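PDB 4ABT: TYPE-2 restriction enzyme ngomiv from Neisseria gonorrhoeae, which cleaves double-stranded DNA after the first G of the sequence 5'-GCCGGC-3', working as a magnesium-dependent type IIF restriction endonuclease and a homotetramer. Local coordinates for the interface of chains A and B. Numbering follows the deposited sequence. Chains: chain A/B, TYPE-2 restriction enzyme ngomiv.

The interface of chains A and B. Residues chain A 88, 145, 181, 212, 285-286; chain B 88, 212, 285-286.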
# COMPACT_ATOMS: atom_id res chain seq x y z
N ARG A 88 -10.98 -25.13 -14.80
CA ARG A 88 -11.51 -23.82 -14.46
C ARG A 88 -12.77 -23.50 -15.29
O ARG A 88 -12.74 -22.69 -16.22
CB ARG A 88 -10.46 -22.74 -14.68
CG ARG A 88 -10.79 -21.43 -13.89
CD ARG A 88 -10.73 -21.68 -12.35
NE ARG A 88 -10.54 -20.40 -11.64
CZ ARG A 88 -11.54 -19.64 -11.19
NH1 ARG A 88 -12.83 -20.04 -11.36
NH2 ARG A 88 -11.25 -18.48 -10.58
N ARG A 145 -15.69 -13.22 -16.34
CA ARG A 145 -16.55 -14.38 -16.18
C ARG A 145 -18.03 -13.92 -16.12
O ARG A 145 -18.38 -13.06 -15.30
CB ARG A 145 -16.21 -15.08 -14.86
CG ARG A 145 -16.75 -16.46 -14.79
CD ARG A 145 -16.45 -17.15 -13.46
NE ARG A 145 -17.19 -18.42 -13.40
CZ ARG A 145 -16.93 -19.41 -12.57
NH1 ARG A 145 -15.97 -19.30 -11.66
NH2 ARG A 145 -17.66 -20.50 -12.62
N HIS A 181 -11.98 -11.48 -14.18
CA HIS A 181 -11.11 -12.58 -13.81
C HIS A 181 -9.60 -12.23 -13.91
O HIS A 181 -8.80 -12.65 -13.10
CB HIS A 181 -11.39 -13.77 -14.74
CG HIS A 181 -10.55 -14.99 -14.44
ND1 HIS A 181 -10.77 -15.79 -13.34
CD2 HIS A 181 -9.53 -15.55 -15.11
CE1 HIS A 181 -9.91 -16.79 -13.34
NE2 HIS A 181 -9.14 -16.67 -14.41
N ARG A 212 -12.64 -10.70 -4.75
CA ARG A 212 -11.31 -11.31 -4.97
C ARG A 212 -10.52 -10.50 -5.98
O ARG A 212 -11.09 -9.99 -6.96
CB ARG A 212 -11.38 -12.78 -5.49
CG ARG A 212 -10.09 -13.60 -5.10
CD ARG A 212 -9.78 -14.82 -5.91
NE ARG A 212 -8.55 -15.48 -5.42
CZ ARG A 212 -8.01 -16.62 -5.91
NH1 ARG A 212 -8.56 -17.24 -6.94
NH2 ARG A 212 -6.88 -17.13 -5.41
N ALA A 285 -6.04 -20.40 -14.56
CA ALA A 285 -6.95 -21.44 -14.09
C ALA A 285 -6.78 -21.75 -12.62
O ALA A 285 -7.42 -22.65 -12.12
CB ALA A 285 -6.76 -22.72 -14.87
N VAL A 286 -5.94 -21.00 -11.93
CA VAL A 286 -5.71 -21.26 -10.53
C VAL A 286 -7.00 -21.12 -9.72
O VAL A 286 -7.26 -21.95 -8.80
CB VAL A 286 -4.56 -20.36 -9.99
CG1 VAL A 286 -4.62 -20.26 -8.48
CG2 VAL A 286 -3.16 -20.88 -10.47
OXT VAL A 286 -7.83 -20.20 -10.01
N ARG B 88 -16.23 -24.99 -9.50
CA ARG B 88 -14.86 -24.74 -9.02
C ARG B 88 -14.20 -26.06 -8.66
O ARG B 88 -14.07 -26.40 -7.48
CB ARG B 88 -14.82 -23.74 -7.84
CG ARG B 88 -13.48 -23.07 -7.63
CD ARG B 88 -13.07 -22.22 -8.86
NE ARG B 88 -12.11 -21.17 -8.50
CZ ARG B 88 -10.79 -21.34 -8.56
NH1 ARG B 88 -10.30 -22.50 -9.02
NH2 ARG B 88 -9.98 -20.35 -8.20
N ARG B 212 -1.31 -15.37 -7.93
CA ARG B 212 -2.65 -14.83 -7.70
C ARG B 212 -2.92 -14.71 -6.21
O ARG B 212 -2.64 -15.66 -5.44
CB ARG B 212 -3.76 -15.69 -8.34
CG ARG B 212 -5.07 -14.86 -8.44
CD ARG B 212 -6.40 -15.59 -8.51
NE ARG B 212 -7.52 -14.63 -8.72
CZ ARG B 212 -8.75 -14.95 -9.20
NH1 ARG B 212 -9.05 -16.21 -9.53
NH2 ARG B 212 -9.70 -14.01 -9.35
N ALA B 285 -15.82 -19.84 -5.03
CA ALA B 285 -15.85 -20.47 -6.35
C ALA B 285 -15.62 -19.52 -7.52
O ALA B 285 -15.60 -19.95 -8.67
CB ALA B 285 -17.18 -21.20 -6.53
N VAL B 286 -15.50 -18.22 -7.25
CA VAL B 286 -15.48 -17.22 -8.33
C VAL B 286 -14.36 -17.51 -9.34
O VAL B 286 -14.43 -17.33 -10.57
CB VAL B 286 -15.33 -15.79 -7.73
CG1 VAL B 286 -14.73 -14.83 -8.76
CG2 VAL B 286 -16.62 -15.31 -7.21
OXT VAL B 286 -13.30 -17.95 -8.92
O HOH W 1 -12.79 -15.51 -11.42
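A:Arg88 and B:Arg88 sit on loop backbone of much the same conformation, phi strongly negative and psi moderately positive in both, and meet about a two-fold axis, each reaching the chain end of the other subunit. This is part of a symmetric subunit interface of NgoMIV, a homotetrameric restriction endonuclease of the NgoMIV family, and it joins C-terminal carboxylates to arginines. The guanidiniums of A:Arg88 and B:Arg88 stack face to face, their planes 8° apart. Each side chain bends at chi2 (66° in A:Arg88), which turns the guanidinium toward its twin. The like charges of the stack are probably offset by the two carboxylates.

A:Arg88 grips the B:Val286 carboxylate end-on. Its NH2 lies 2.7 Å from B:Val286 OXT, and its NH1 donates a hydrogen bond to the other oxygen, O. B:Arg88 repeats the grip on A:Val286, with NH2 2.8 Å from OXT and NH1 3.1 Å from O. The second of these runs in the guanidinium plane, but the first is far out of it. A:Val286 OXT also accepts from NE of A:Arg88 in its own chain, at 3.2 Å. The A-chain carboxylate thus ties both stacked arginines together.

A:Arg145 reaches out from strand 141-146 with its side chain extended from CG to NE. Its NH1 donates a hydrogen bond to B:Val286 O at 2.7 Å, from the same face as NH1 of A:Arg88. Both donors stand above the carbonyl plane. Water 1 links this oxygen to ND1 of A:His181; ND1 is 2.8 Å from the water O, which lies at the edge of the imidazole, in plane.

A:Arg212 and B:Arg212 lie against each other across the axis, with no hydrogen bond between them; their like charges probably repel. Their guanidiniums are 31° apart, and CD of A:Arg212 lies over the centre of the B:Arg212 guanidinium.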